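Local coordinates for protein methylmalonate-semialdehyde dehydrogenase (Oceanimonas doudoroffii, PDB 4ZZ7) that probably catalyses the NAD-dependent, coenzyme A-acylating oxidation of methylmalonate semialdehyde to propanoyl-CoA, as a tetrameric member of the aldehyde dehydrogenase family, at residues A[18-24]-A[35-41]; A[26-31]-A[362-366]; A[95-99]-A[318-324]; A[251-255]-A[381-386]; A[397-401]-A[424-428]. All coordinates share one frame; numbering follows the deposited sequence.

Contact 1: A[18-24]-A[35-41]; sequences ENTRSQN and KQLDLAS
Glu18 OE1 is gripped by two donors of Ser41: OG donates from above the carboxylate plane at 2.6 Å, and the backbone N reaches the syn lone pair of OE1 at 2.9 Å. Thr44 OG1 is also bonded to this oxygen; the carboxylate thus meets the first turn of helix 42-61, for which Ser41 is the N-cap. Its other oxygen, OE2, accepts from Thr20 OG1, which helps fix the rotation of the group. Asp38, on strand 32-38, receives the loop's backbone in turn: its OD2 accepts from Glu18 N (2.9 Å) and OD1 from Asn19 N (3.0 Å). Between Gln23 and Leu37 runs a pair of backbone bonds, the shorter from Leu37 N to Gln23 O (2.7 Å), and Leu39 N to Arg21 O extends the pairing. On the face of Ser22, Asn24 and Gln36, the Gln36 chain bends at chi2 (-61°), which brings both ends of its amide to the neighbouring strand. Its OE1 accepts from Ser22 OG in the carbonyl plane, while NE2 donates to Asn24 OD1 (2.7 Å), the two amides turned 79° apart. Leu39 CB covers one face of the Arg21 guanidinium, whose nitrogens form salt bridges to Asp207 and Glu209. The arrangement is an antiparallel beta hairpin of strands 22-27 and 32-38, with Leu37 beside the NAD-binding residue Glu178.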
# COMPACT_ATOMS: atom_id res chain seq x y z
N GLU A 18 29.35 34.78 10.15
CA GLU A 18 28.91 35.75 11.14
C GLU A 18 30.07 36.43 11.82
O GLU A 18 30.03 37.65 12.00
CB GLU A 18 28.05 35.07 12.19
CG GLU A 18 27.40 36.04 13.17
CD GLU A 18 26.73 35.33 14.32
OE1 GLU A 18 25.97 34.37 14.06
OE2 GLU A 18 26.95 35.71 15.49
N ASN A 19 31.07 35.65 12.22
CA ASN A 19 32.35 36.15 12.76
C ASN A 19 32.31 36.75 14.16
O ASN A 19 33.06 37.68 14.47
CB ASN A 19 33.01 37.15 11.79
CG ASN A 19 33.51 36.49 10.54
OD1 ASN A 19 34.24 35.48 10.61
ND2 ASN A 19 33.15 37.05 9.37
N THR A 20 31.44 36.21 15.02
CA THR A 20 31.42 36.62 16.42
C THR A 20 32.00 35.55 17.35
O THR A 20 32.38 35.84 18.48
CB THR A 20 30.02 37.08 16.90
OG1 THR A 20 29.16 35.96 17.10
CG2 THR A 20 29.38 38.09 15.91
N ARG A 21 32.11 34.31 16.86
CA ARG A 21 32.58 33.20 17.69
C ARG A 21 33.01 32.04 16.81
O ARG A 21 32.38 31.77 15.79
CB ARG A 21 31.45 32.77 18.62
CG ARG A 21 31.81 31.70 19.62
CD ARG A 21 30.83 31.75 20.78
NE ARG A 21 29.44 31.59 20.35
CZ ARG A 21 28.75 30.44 20.38
NH1 ARG A 21 29.32 29.30 20.81
NH2 ARG A 21 27.48 30.43 19.98
N SER A 22 34.09 31.35 17.17
CA SER A 22 34.52 30.21 16.36
C SER A 22 35.16 29.08 17.15
O SER A 22 35.45 29.20 18.35
CB SER A 22 35.48 30.67 15.25
OG SER A 22 36.82 30.54 15.68
N GLN A 23 35.39 27.99 16.44
CA GLN A 23 35.84 26.76 17.07
C GLN A 23 36.76 25.94 16.15
O GLN A 23 36.63 25.94 14.93
CB GLN A 23 34.62 25.94 17.48
CG GLN A 23 34.98 24.73 18.31
CD GLN A 23 33.76 24.01 18.83
OE1 GLN A 23 32.75 24.63 19.12
NE2 GLN A 23 33.85 22.69 18.94
N ASN A 24 37.68 25.24 16.77
CA ASN A 24 38.67 24.51 16.01
C ASN A 24 38.04 23.26 15.48
O ASN A 24 37.34 22.60 16.21
CB ASN A 24 39.87 24.10 16.88
CG ASN A 24 40.60 25.28 17.50
OD1 ASN A 24 40.54 26.41 17.00
ND2 ASN A 24 41.27 25.04 18.61
N LYS A 35 41.15 23.72 10.62
CA LYS A 35 40.27 24.80 10.16
C LYS A 35 39.48 25.39 11.32
O LYS A 35 39.34 24.77 12.37
CB LYS A 35 39.31 24.30 9.07
CG LYS A 35 39.86 23.17 8.20
CD LYS A 35 38.91 22.69 7.10
CE LYS A 35 38.77 23.73 5.98
NZ LYS A 35 37.82 23.32 4.90
N GLN A 36 38.99 26.62 11.12
CA GLN A 36 38.12 27.31 12.08
C GLN A 36 36.67 27.23 11.60
O GLN A 36 36.36 27.53 10.45
CB GLN A 36 38.48 28.80 12.20
CG GLN A 36 39.79 29.08 12.92
CD GLN A 36 39.76 28.59 14.36
OE1 GLN A 36 38.91 28.99 15.15
NE2 GLN A 36 40.69 27.71 14.69
N LEU A 37 35.79 26.83 12.50
CA LEU A 37 34.38 26.76 12.18
C LEU A 37 33.64 27.91 12.80
O LEU A 37 33.61 28.05 14.02
CB LEU A 37 33.80 25.46 12.70
CG LEU A 37 32.31 25.28 12.41
CD1 LEU A 37 32.02 25.32 10.91
CD2 LEU A 37 31.87 23.99 13.06
N ASP A 38 33.03 28.73 11.95
CA ASP A 38 32.17 29.81 12.42
C ASP A 38 30.94 29.25 13.14
O ASP A 38 30.30 28.35 12.63
CB ASP A 38 31.71 30.67 11.25
CG ASP A 38 31.05 31.94 11.70
OD1 ASP A 38 31.71 32.74 12.40
OD2 ASP A 38 29.88 32.17 11.33
N LEU A 39 30.63 29.77 14.32
CA LEU A 39 29.45 29.31 15.05
C LEU A 39 28.31 30.32 14.94
O LEU A 39 28.46 31.49 15.27
CB LEU A 39 29.78 29.04 16.52
CG LEU A 39 30.88 28.00 16.77
CD1 LEU A 39 31.01 27.74 18.26
CD2 LEU A 39 30.64 26.67 16.05
N ALA A 40 27.17 29.84 14.46
CA ALA A 40 26.04 30.71 14.18
C ALA A 40 25.23 30.98 15.42
O ALA A 40 25.01 30.10 16.25
CB ALA A 40 25.14 30.09 13.12
N SER A 41 24.77 32.21 15.52
CA SER A 41 24.08 32.68 16.69
C SER A 41 22.61 32.66 16.36
O SER A 41 22.25 32.48 15.21
CB SER A 41 24.53 34.11 16.98
OG SER A 41 24.20 34.95 15.87
O HOH W 1 30.04 33.44 14.70

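Contact 2: A[26-31]-A[362-366]; sequences FNPATG and ENGFF
Pro28 O and Phe365 N form the one clear hydrogen bond between the segments, 2.8 Å long and nearly straight (169°), with the donor almost in line with the carbonyl. Weaker C-H...O contacts flank it: Gly364 CA lies 3.4 Å from Pro28 O and 3.2 Å from Ala29 O, so this glycine rests against two successive carbonyls. The bend that offers these carbonyls is the connection of the hairpin formed by strands 22-27 and 32-38. An Asx turn shapes it, Asn27 OD1 accepting from Ala29 N, and a backbone bond from Gly31 N to Asn27 O closes it. Its partner is the loop leading to strand 370-373, with Phe365 centring an inverse gamma turn. Ring contacts make up the rest. One face of the Phe365 ring lies over the Pro28 carbonyl, and its CD2 meets Pro28 CB at 3.5 Å. At its far end CZ approaches Phe26 CD2 at 4.1 Å and Gly31 CA at 3.8 Å; the two phenyl side chains cross at about a right angle. Phe366, its CG anti to the carbonyl carbon (chi1 -79°), presents its ring edge to Ala29 O and brings CZ to Ala29 CB (4.0 Å), and Pro325 packs against Phe366 and Pro28.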
# COMPACT_ATOMS: atom_id res chain seq x y z
N PHE A 26 39.69 19.76 13.99
CA PHE A 26 40.98 19.10 13.99
C PHE A 26 41.14 18.18 12.79
O PHE A 26 40.17 17.79 12.17
CB PHE A 26 41.11 18.27 15.27
CG PHE A 26 41.26 19.09 16.51
CD1 PHE A 26 40.16 19.66 17.13
CD2 PHE A 26 42.52 19.27 17.07
CE1 PHE A 26 40.30 20.42 18.28
CE2 PHE A 26 42.67 20.02 18.22
CZ PHE A 26 41.56 20.60 18.82
N ASN A 27 42.38 17.85 12.47
CA ASN A 27 42.70 16.63 11.77
C ASN A 27 43.00 15.59 12.87
O ASN A 27 44.04 15.67 13.52
CB ASN A 27 43.91 16.83 10.85
CG ASN A 27 44.23 15.60 10.01
OD1 ASN A 27 43.88 14.46 10.36
ND2 ASN A 27 44.91 15.83 8.91
N PRO A 28 42.09 14.62 13.10
CA PRO A 28 42.27 13.69 14.23
C PRO A 28 43.39 12.66 14.08
O PRO A 28 43.76 12.03 15.08
CB PRO A 28 40.91 13.00 14.34
CG PRO A 28 40.36 13.07 12.96
CD PRO A 28 40.85 14.36 12.36
N ALA A 29 43.90 12.48 12.85
CA ALA A 29 45.11 11.66 12.59
C ALA A 29 46.39 12.28 13.18
O ALA A 29 47.11 11.62 13.92
CB ALA A 29 45.30 11.43 11.10
N THR A 30 46.64 13.54 12.83
CA THR A 30 47.81 14.28 13.32
C THR A 30 47.57 14.92 14.69
O THR A 30 48.51 15.09 15.47
CB THR A 30 48.18 15.39 12.34
OG1 THR A 30 47.13 16.35 12.29
CG2 THR A 30 48.39 14.83 10.94
N GLY A 31 46.33 15.28 14.99
CA GLY A 31 46.00 15.99 16.23
C GLY A 31 46.14 17.50 16.14
O GLY A 31 46.04 18.20 17.15
N GLU A 362 52.27 10.11 14.21
CA GLU A 362 50.95 10.49 14.66
C GLU A 362 50.68 10.26 16.16
O GLU A 362 50.40 9.14 16.56
CB GLU A 362 49.87 9.89 13.74
CG GLU A 362 49.53 10.69 12.45
CD GLU A 362 49.97 10.04 11.15
OE1 GLU A 362 49.96 10.69 10.10
OE2 GLU A 362 50.27 8.86 11.15
N ASN A 363 50.82 11.35 16.95
CA ASN A 363 50.16 11.56 18.28
C ASN A 363 48.75 12.18 18.10
O ASN A 363 48.38 13.16 18.75
CB ASN A 363 51.00 12.47 19.19
CG ASN A 363 50.79 13.97 18.91
OD1 ASN A 363 50.51 14.39 17.78
ND2 ASN A 363 50.90 14.78 19.95
N GLY A 364 47.98 11.63 17.17
CA GLY A 364 46.58 11.98 17.02
C GLY A 364 45.76 11.01 17.83
O GLY A 364 46.33 10.26 18.65
N PHE A 365 44.45 10.97 17.60
CA PHE A 365 43.51 10.34 18.56
C PHE A 365 43.24 8.86 18.21
O PHE A 365 42.11 8.45 17.98
CB PHE A 365 42.23 11.18 18.71
CG PHE A 365 42.46 12.66 18.58
CD1 PHE A 365 43.47 13.28 19.29
CD2 PHE A 365 41.68 13.43 17.73
CE1 PHE A 365 43.70 14.63 19.15
CE2 PHE A 365 41.90 14.78 17.61
CZ PHE A 365 42.92 15.38 18.32
N PHE A 366 44.31 8.08 18.23
CA PHE A 366 44.31 6.70 17.76
C PHE A 366 44.11 5.70 18.87
O PHE A 366 44.80 5.74 19.89
CB PHE A 366 45.63 6.40 17.02
CG PHE A 366 45.65 6.92 15.62
CD1 PHE A 366 44.94 6.28 14.62
CD2 PHE A 366 46.36 8.07 15.30
CE1 PHE A 366 44.92 6.76 13.33
CE2 PHE A 366 46.36 8.56 14.00
CZ PHE A 366 45.63 7.91 13.01

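Contact 3: A[95-99]-A[318-324]; sequences KIAHD and DSGNDFG
Ile96 fills the close half of this contact, its side chain set into the curve of segment 318-324 at the point where helix 97-115 begins. The partner is the irregular connection between helices 296-308 and 329-344. As in other aldehyde dehydrogenases, the contact probably joins the cofactor-binding part of the fold to its catalytic part. CG1 of Ile96 comes 3.2 Å from Asn321 O, and CD1 lies against the backbone of Ser319 and Gly320, 3.7 Å from Ser319 CA. The other branch, CG2, meets Asn321 CB at 4.0 Å and reaches the Phe323-Gly324 peptide, 3.9 Å from Gly324 N. Asn321 ND2 is hydrogen-bonded to Pro315 O and weakly to Asp318 O, tying the loop to itself. The outer half is looser and lies toward solvent. Ala97 CB merely touches Ser319 OG at 4.1 Å, and no clear hydrogen bond links the two segments. Asp99 OD1 has weak partners outside the contact, Ser278 OG and, as a long ion pair, Arg282, whereas Asp322 OD2 accepts from Lys312 N. His98 is exposed, and its CG stands between the backbone N and the carbonyl carbon (chi1 69°), which swings the imidazole over to the loop. There the ring meets two successive carbonyls with its edge, both near its plane: CE1 lies 3.3 Å from Asn321 O, and NE2 is 3.5 Å from Asp322 O.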
# COMPACT_ATOMS: atom_id res chain seq x y z
N LYS A 95 38.08 8.80 8.91
CA LYS A 95 37.77 7.45 8.39
C LYS A 95 38.35 7.20 7.01
O LYS A 95 38.46 8.11 6.20
CB LYS A 95 36.27 7.11 8.43
CG LYS A 95 35.37 7.99 7.61
CD LYS A 95 33.94 7.45 7.58
CE LYS A 95 33.18 7.68 8.87
NZ LYS A 95 31.74 7.34 8.73
N ILE A 96 38.72 5.96 6.74
CA ILE A 96 39.57 5.72 5.59
C ILE A 96 38.66 5.55 4.36
O ILE A 96 37.47 5.30 4.49
CB ILE A 96 40.69 4.65 5.82
CG1 ILE A 96 40.34 3.30 5.23
CG2 ILE A 96 41.14 4.56 7.29
CD1 ILE A 96 41.12 3.00 3.96
N ALA A 97 39.25 5.75 3.17
CA ALA A 97 38.52 5.75 1.89
C ALA A 97 37.31 4.82 1.85
O ALA A 97 36.19 5.28 1.62
CB ALA A 97 39.47 5.42 0.75
N HIS A 98 37.51 3.53 2.08
CA HIS A 98 36.40 2.57 1.96
C HIS A 98 35.24 2.83 2.92
O HIS A 98 34.10 2.65 2.51
CB HIS A 98 36.89 1.13 2.11
CG HIS A 98 37.32 0.79 3.50
ND1 HIS A 98 38.64 0.80 3.89
CD2 HIS A 98 36.61 0.48 4.61
CE1 HIS A 98 38.73 0.48 5.16
NE2 HIS A 98 37.51 0.29 5.63
N ASP A 99 35.50 3.22 4.17
CA ASP A 99 34.41 3.55 5.10
C ASP A 99 33.69 4.81 4.66
O ASP A 99 32.49 4.90 4.82
CB ASP A 99 34.89 3.76 6.54
CG ASP A 99 34.92 2.47 7.35
OD1 ASP A 99 33.88 1.77 7.39
OD2 ASP A 99 35.97 2.19 7.99
N ASP A 318 46.91 6.68 4.21
CA ASP A 318 47.18 5.32 3.83
C ASP A 318 45.83 4.67 3.69
O ASP A 318 45.15 4.43 4.69
CB ASP A 318 48.06 4.63 4.90
CG ASP A 318 48.43 3.17 4.55
OD1 ASP A 318 48.37 2.76 3.38
OD2 ASP A 318 48.81 2.42 5.47
N SER A 319 45.41 4.44 2.45
CA SER A 319 44.31 3.50 2.20
C SER A 319 44.80 2.16 2.71
O SER A 319 45.98 2.00 3.03
CB SER A 319 44.01 3.40 0.72
OG SER A 319 43.42 4.60 0.28
N GLY A 320 43.91 1.18 2.82
CA GLY A 320 44.37 -0.15 3.22
C GLY A 320 44.46 -0.32 4.71
O GLY A 320 44.49 -1.44 5.19
N ASN A 321 44.51 0.79 5.45
CA ASN A 321 44.17 0.77 6.87
C ASN A 321 42.74 0.31 7.09
O ASN A 321 41.84 0.71 6.34
CB ASN A 321 44.36 2.15 7.51
CG ASN A 321 45.81 2.46 7.80
OD1 ASN A 321 46.55 1.62 8.32
ND2 ASN A 321 46.22 3.69 7.52
N ASP A 322 42.52 -0.52 8.10
CA ASP A 322 41.17 -0.98 8.44
C ASP A 322 40.32 0.14 9.05
O ASP A 322 39.15 0.33 8.68
CB ASP A 322 41.23 -2.21 9.34
CG ASP A 322 41.61 -3.45 8.57
OD1 ASP A 322 40.74 -3.96 7.85
OD2 ASP A 322 42.77 -3.91 8.68
N PHE A 323 40.90 0.91 9.97
CA PHE A 323 40.18 2.05 10.51
C PHE A 323 41.07 3.19 10.95
O PHE A 323 42.28 3.03 11.05
CB PHE A 323 39.20 1.60 11.61
CG PHE A 323 39.82 0.80 12.71
CD1 PHE A 323 39.85 -0.58 12.65
CD2 PHE A 323 40.34 1.43 13.82
CE1 PHE A 323 40.40 -1.32 13.67
CE2 PHE A 323 40.89 0.69 14.85
CZ PHE A 323 40.92 -0.68 14.78
N GLY A 324 40.45 4.34 11.17
CA GLY A 324 41.16 5.58 11.48
C GLY A 324 41.19 5.95 12.95
O GLY A 324 40.95 5.12 13.83

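Contact 4: A[251-255]-A[381-386]; sequences GAKNH and SYQEEI. With NAD (nicotinamide-adenine-dinucleotide), chain M.
The extended chain running into strand 254-258 passes the residues that leave helix 380-383, the two backbones coming nearest at Lys253 and Glu385, whose CA atoms are 6.0 Å apart. Gly251 and Glu385 border the NAD pocket of the aldehyde dehydrogenase fold, beside the nicotinamide ribose. Glu385 reaches across with CG anti to its own backbone N (chi1 173°) and the rest of the chain extended, so that its carboxylate arrives between protein and cofactor. OE2 accepts the ribose hydroxyl O2D of NAD at 2.9 Å, and OE1 takes a weak bond from Ala252 N (3.3 Å), which helps to hold the group toward the sugar. Gly251 CA lies 3.2 Å from O2D. Farther from the cofactor, Lys253 bends at chi2 and chi4 and lays its chain along the end of the short helix. CE lies close to Tyr382 O and Glu384 O, and NZ makes a weak bond to Glu384 O (3.2 Å). Tyr382 O is itself bonded by His409 NE2, and His409 meets the Tyr382 ring edge-to-face. His255 is held at both nitrogens: ND1 donates to Lys253 O (2.8 Å) with the acceptor in the ring plane, while NE2 shares a hydrogen bond with Tyr382 OH at 2.9 Å, the two rings meeting at their edges with planes 86° apart.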
# COMPACT_ATOMS: atom_id res chain seq x y z
N GLY A 251 21.55 6.55 21.51
CA GLY A 251 22.66 5.61 21.61
C GLY A 251 22.31 4.15 21.43
O GLY A 251 21.16 3.79 21.16
N ALA A 252 23.32 3.30 21.61
CA ALA A 252 23.21 1.87 21.32
C ALA A 252 24.25 0.99 22.02
O ALA A 252 25.37 1.41 22.28
CB ALA A 252 23.31 1.70 19.82
N LYS A 253 23.84 -0.23 22.36
CA LYS A 253 24.77 -1.31 22.76
C LYS A 253 24.37 -2.60 22.03
O LYS A 253 23.56 -3.42 22.53
CB LYS A 253 24.80 -1.54 24.28
CG LYS A 253 26.11 -1.12 24.96
CD LYS A 253 27.20 -2.19 24.87
CE LYS A 253 28.45 -1.80 25.64
NZ LYS A 253 29.38 -0.92 24.89
N ASN A 254 24.92 -2.78 20.84
CA ASN A 254 24.44 -3.84 19.95
C ASN A 254 25.06 -5.18 20.30
O ASN A 254 26.27 -5.31 20.28
CB ASN A 254 24.69 -3.48 18.49
CG ASN A 254 23.72 -2.40 17.95
OD1 ASN A 254 23.48 -2.33 16.75
ND2 ASN A 254 23.16 -1.59 18.81
N HIS A 255 24.21 -6.16 20.62
CA HIS A 255 24.63 -7.50 21.02
C HIS A 255 24.45 -8.49 19.88
O HIS A 255 23.49 -8.41 19.15
CB HIS A 255 23.78 -8.00 22.19
CG HIS A 255 24.04 -7.32 23.51
ND1 HIS A 255 23.98 -5.95 23.66
CD2 HIS A 255 24.29 -7.83 24.74
CE1 HIS A 255 24.21 -5.64 24.93
NE2 HIS A 255 24.40 -6.76 25.60
N SER A 381 31.63 -0.29 31.85
CA SER A 381 32.01 -0.37 30.44
C SER A 381 31.02 -1.19 29.59
O SER A 381 30.93 -0.99 28.37
CB SER A 381 33.45 -0.91 30.34
OG SER A 381 33.69 -1.90 31.32
N TYR A 382 30.29 -2.13 30.21
CA TYR A 382 29.21 -2.85 29.53
C TYR A 382 27.88 -2.11 29.52
O TYR A 382 27.13 -2.19 28.56
CB TYR A 382 28.99 -4.24 30.14
CG TYR A 382 27.69 -4.89 29.70
CD1 TYR A 382 27.64 -5.64 28.54
CD2 TYR A 382 26.52 -4.72 30.43
CE1 TYR A 382 26.46 -6.22 28.12
CE2 TYR A 382 25.34 -5.30 30.01
CZ TYR A 382 25.31 -6.05 28.86
OH TYR A 382 24.11 -6.59 28.47
N GLN A 383 27.54 -1.46 30.62
CA GLN A 383 26.29 -0.72 30.66
C GLN A 383 26.34 0.45 29.70
O GLN A 383 25.36 0.72 29.04
CB GLN A 383 25.98 -0.24 32.09
CG GLN A 383 25.62 -1.36 33.06
CD GLN A 383 25.85 -1.00 34.53
OE1 GLN A 383 25.89 0.18 34.89
NE2 GLN A 383 26.02 -2.01 35.38
N GLU A 384 27.47 1.13 29.62
CA GLU A 384 27.56 2.39 28.88
C GLU A 384 28.13 2.18 27.48
O GLU A 384 28.84 1.22 27.25
CB GLU A 384 28.39 3.38 29.68
CG GLU A 384 27.73 3.74 31.01
CD GLU A 384 28.53 4.73 31.85
OE1 GLU A 384 29.61 5.19 31.41
OE2 GLU A 384 28.05 5.04 32.95
N GLU A 385 27.77 3.07 26.54
CA GLU A 385 28.20 2.98 25.14
C GLU A 385 29.60 3.56 25.01
O GLU A 385 29.80 4.77 25.24
CB GLU A 385 27.24 3.75 24.22
CG GLU A 385 27.71 3.84 22.76
CD GLU A 385 26.72 4.50 21.82
OE1 GLU A 385 26.44 3.91 20.75
OE2 GLU A 385 26.22 5.60 22.15
N ILE A 386 30.55 2.72 24.62
CA ILE A 386 31.95 3.11 24.57
C ILE A 386 32.21 3.95 23.35
O ILE A 386 32.86 4.99 23.43
CB ILE A 386 32.87 1.89 24.53
CG1 ILE A 386 32.78 1.11 25.86
CG2 ILE A 386 34.31 2.32 24.30
CD1 ILE A 386 33.43 -0.25 25.84
PA NAD M . 25.60 14.31 20.23
O1A NAD M . 26.61 15.19 20.96
O2A NAD M . 24.57 13.49 20.99
O5B NAD M . 24.74 15.25 19.23
C5B NAD M . 25.13 15.57 17.89
C4B NAD M . 24.50 16.87 17.41
O4B NAD M . 23.79 17.51 18.48
C3B NAD M . 25.51 17.90 16.90
O3B NAD M . 24.98 18.48 15.71
C2B NAD M . 25.68 18.89 18.06
O2B NAD M . 25.87 20.27 17.74
C1B NAD M . 24.36 18.78 18.81
N9A NAD M . 24.54 18.92 20.29
C8A NAD M . 25.55 18.40 21.04
N7A NAD M . 25.38 18.70 22.34
C5A NAD M . 24.25 19.43 22.45
C6A NAD M . 23.50 20.08 23.57
N6A NAD M . 23.96 19.99 24.84
N1A NAD M . 22.35 20.76 23.27
C2A NAD M . 21.89 20.85 21.99
N3A NAD M . 22.50 20.29 20.92
C4A NAD M . 23.67 19.58 21.09
O3 NAD M . 26.40 13.30 19.22
PN NAD M . 27.97 13.34 18.73
O1N NAD M . 28.22 14.50 17.76
O2N NAD M . 28.96 13.08 19.87
O5D NAD M . 27.85 11.97 17.89
C5D NAD M . 27.89 10.70 18.56
C4D NAD M . 26.52 10.08 18.88
O4D NAD M . 25.72 9.73 17.72
C3D NAD M . 26.70 8.76 19.65
O3D NAD M . 26.40 8.94 21.04
C2D NAD M . 25.77 7.73 18.99
O2D NAD M . 25.00 7.00 19.96
C1D NAD M . 24.92 8.59 18.08
N1N NAD M . 24.40 7.92 16.89
C2N NAD M . 23.13 7.51 16.93
C3N NAD M . 22.55 6.87 15.84
C7N NAD M . 21.13 6.35 15.85
O7N NAD M . 20.68 5.59 16.71
N7N NAD M . 20.37 6.73 14.83
C4N NAD M . 23.30 6.71 14.68
C5N NAD M . 24.62 7.15 14.64
C6N NAD M . 25.15 7.77 15.77

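Contact 5: A[397-401]-A[424-428]; sequences ATMQD and AARYF
Met399 leaves its helix with CG anti to the backbone N (chi1 -177°) and every later bond also extended, which carries the methyl CE straight across to segment 424-428. Gln400 starts out likewise but bends at chi2 (55°), bringing its amide round to the phenol of Tyr427. The methionine end lies against one turn of the partner helix: CE is 3.5 Å from Ala424 O and 3.8 Å from Phe428 CB, while SD meets Ala424 CB at 4.1 Å. CE also comes near the edge of the Tyr427 ring, close to its plane, with CD2 at 4.4 Å. One polar bond accompanies this apolar contact. Tyr427 OH donates to Gln400 OE1 over 2.9 Å, with the oxygen in the ring plane and the amide turned 89° against the ring. The other end of that amide is held within its own helix, NE2 donating to Asp404 OD1, so the carbonyl is kept facing the tyrosine. A second subunit reaches this surface: its Arg490 makes a cation-pi contact with Tyr427 and packs on Met399, and its Asp134 forms a salt bridge with Arg426. The contact thus holds the start of helix 399-408 to helix 422-431, the helix of the beta-alpha-beta crossover between parallel strands 411-418 and 436-439, with Met399 and Phe428 both resting on Ile417 of the first strand.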
# COMPACT_ATOMS: atom_id res chain seq x y z
N ALA A 397 24.75 -19.31 29.69
CA ALA A 397 24.44 -20.73 29.65
C ALA A 397 23.61 -21.05 28.42
O ALA A 397 23.96 -21.93 27.65
CB ALA A 397 23.70 -21.13 30.92
N THR A 398 22.52 -20.31 28.25
CA THR A 398 21.49 -20.63 27.25
C THR A 398 21.06 -19.43 26.42
O THR A 398 21.32 -18.28 26.77
CB THR A 398 20.25 -21.28 27.91
OG1 THR A 398 19.24 -21.47 26.94
CG2 THR A 398 19.65 -20.41 29.00
N MET A 399 20.38 -19.72 25.31
CA MET A 399 19.96 -18.69 24.35
C MET A 399 19.03 -17.66 25.00
O MET A 399 19.17 -16.44 24.81
CB MET A 399 19.25 -19.34 23.17
CG MET A 399 18.86 -18.34 22.10
SD MET A 399 17.91 -19.10 20.78
CE MET A 399 17.25 -17.67 19.96
N GLN A 400 18.09 -18.19 25.78
CA GLN A 400 17.16 -17.36 26.52
C GLN A 400 17.89 -16.41 27.48
O GLN A 400 17.44 -15.30 27.68
CB GLN A 400 16.13 -18.25 27.26
CG GLN A 400 14.89 -17.55 27.81
CD GLN A 400 14.11 -16.76 26.75
OE1 GLN A 400 13.52 -17.32 25.82
NE2 GLN A 400 14.11 -15.43 26.88
N ASP A 401 19.01 -16.84 28.07
CA ASP A 401 19.75 -15.96 29.00
C ASP A 401 20.37 -14.82 28.24
O ASP A 401 20.36 -13.68 28.73
CB ASP A 401 20.85 -16.72 29.76
CG ASP A 401 20.30 -17.70 30.78
OD1 ASP A 401 19.10 -17.59 31.11
OD2 ASP A 401 21.09 -18.57 31.25
N ALA A 424 15.40 -21.01 15.77
CA ALA A 424 16.06 -20.07 16.66
C ALA A 424 16.03 -18.68 16.07
O ALA A 424 15.73 -17.72 16.78
CB ALA A 424 17.48 -20.51 16.95
N ALA A 425 16.31 -18.58 14.77
CA ALA A 425 16.24 -17.29 14.07
C ALA A 425 14.88 -16.62 14.28
O ALA A 425 14.84 -15.51 14.74
CB ALA A 425 16.53 -17.45 12.59
N ARG A 426 13.78 -17.32 14.02
CA ARG A 426 12.45 -16.72 14.15
C ARG A 426 12.11 -16.31 15.57
O ARG A 426 11.59 -15.22 15.79
CB ARG A 426 11.32 -17.65 13.66
CG ARG A 426 10.06 -16.85 13.33
CD ARG A 426 8.77 -17.61 13.47
NE ARG A 426 8.06 -17.30 14.72
CZ ARG A 426 7.11 -16.37 14.89
NH1 ARG A 426 6.55 -16.23 16.09
NH2 ARG A 426 6.71 -15.57 13.90
N TYR A 427 12.37 -17.21 16.51
CA TYR A 427 12.08 -16.93 17.91
C TYR A 427 12.83 -15.69 18.41
O TYR A 427 12.27 -14.88 19.15
CB TYR A 427 12.42 -18.15 18.77
CG TYR A 427 12.08 -17.96 20.22
CD1 TYR A 427 10.77 -18.14 20.68
CD2 TYR A 427 13.05 -17.58 21.15
CE1 TYR A 427 10.44 -17.97 22.02
CE2 TYR A 427 12.72 -17.39 22.49
CZ TYR A 427 11.42 -17.60 22.91
OH TYR A 427 11.13 -17.42 24.23
N PHE A 428 14.10 -15.56 18.00
CA PHE A 428 14.91 -14.40 18.32
C PHE A 428 14.33 -13.14 17.66
O PHE A 428 13.99 -12.16 18.33
CB PHE A 428 16.34 -14.62 17.86
CG PHE A 428 17.26 -13.44 18.06
CD1 PHE A 428 17.71 -13.11 19.32
CD2 PHE A 428 17.66 -12.66 16.99
CE1 PHE A 428 18.55 -12.04 19.52
CE2 PHE A 428 18.50 -11.58 17.19
CZ PHE A 428 18.95 -11.27 18.46

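Overall arrangement
Contacts 1 and 2 share strand 22-27, the first pairing the hairpin by backbone and amide bonds, the second holding its bend with one backbone bond and aromatic rings. Contact 2 continues into contact 3 where Phe366 CE1 packs on Gly324 C (3.8 Å). These three are partly buried and lie toward the periphery of the chain; contact 3 relies on one aliphatic side chain and has no clear hydrogen bond between its segments. Contact 4 is buried nearest the chain's centre and alone includes the cofactor, with carboxylate, lysine and imidazole chemistry. Contact 5, about 20 Å from it between centres, is buried too, yet farthest out, where neighbouring subunits help to cover it.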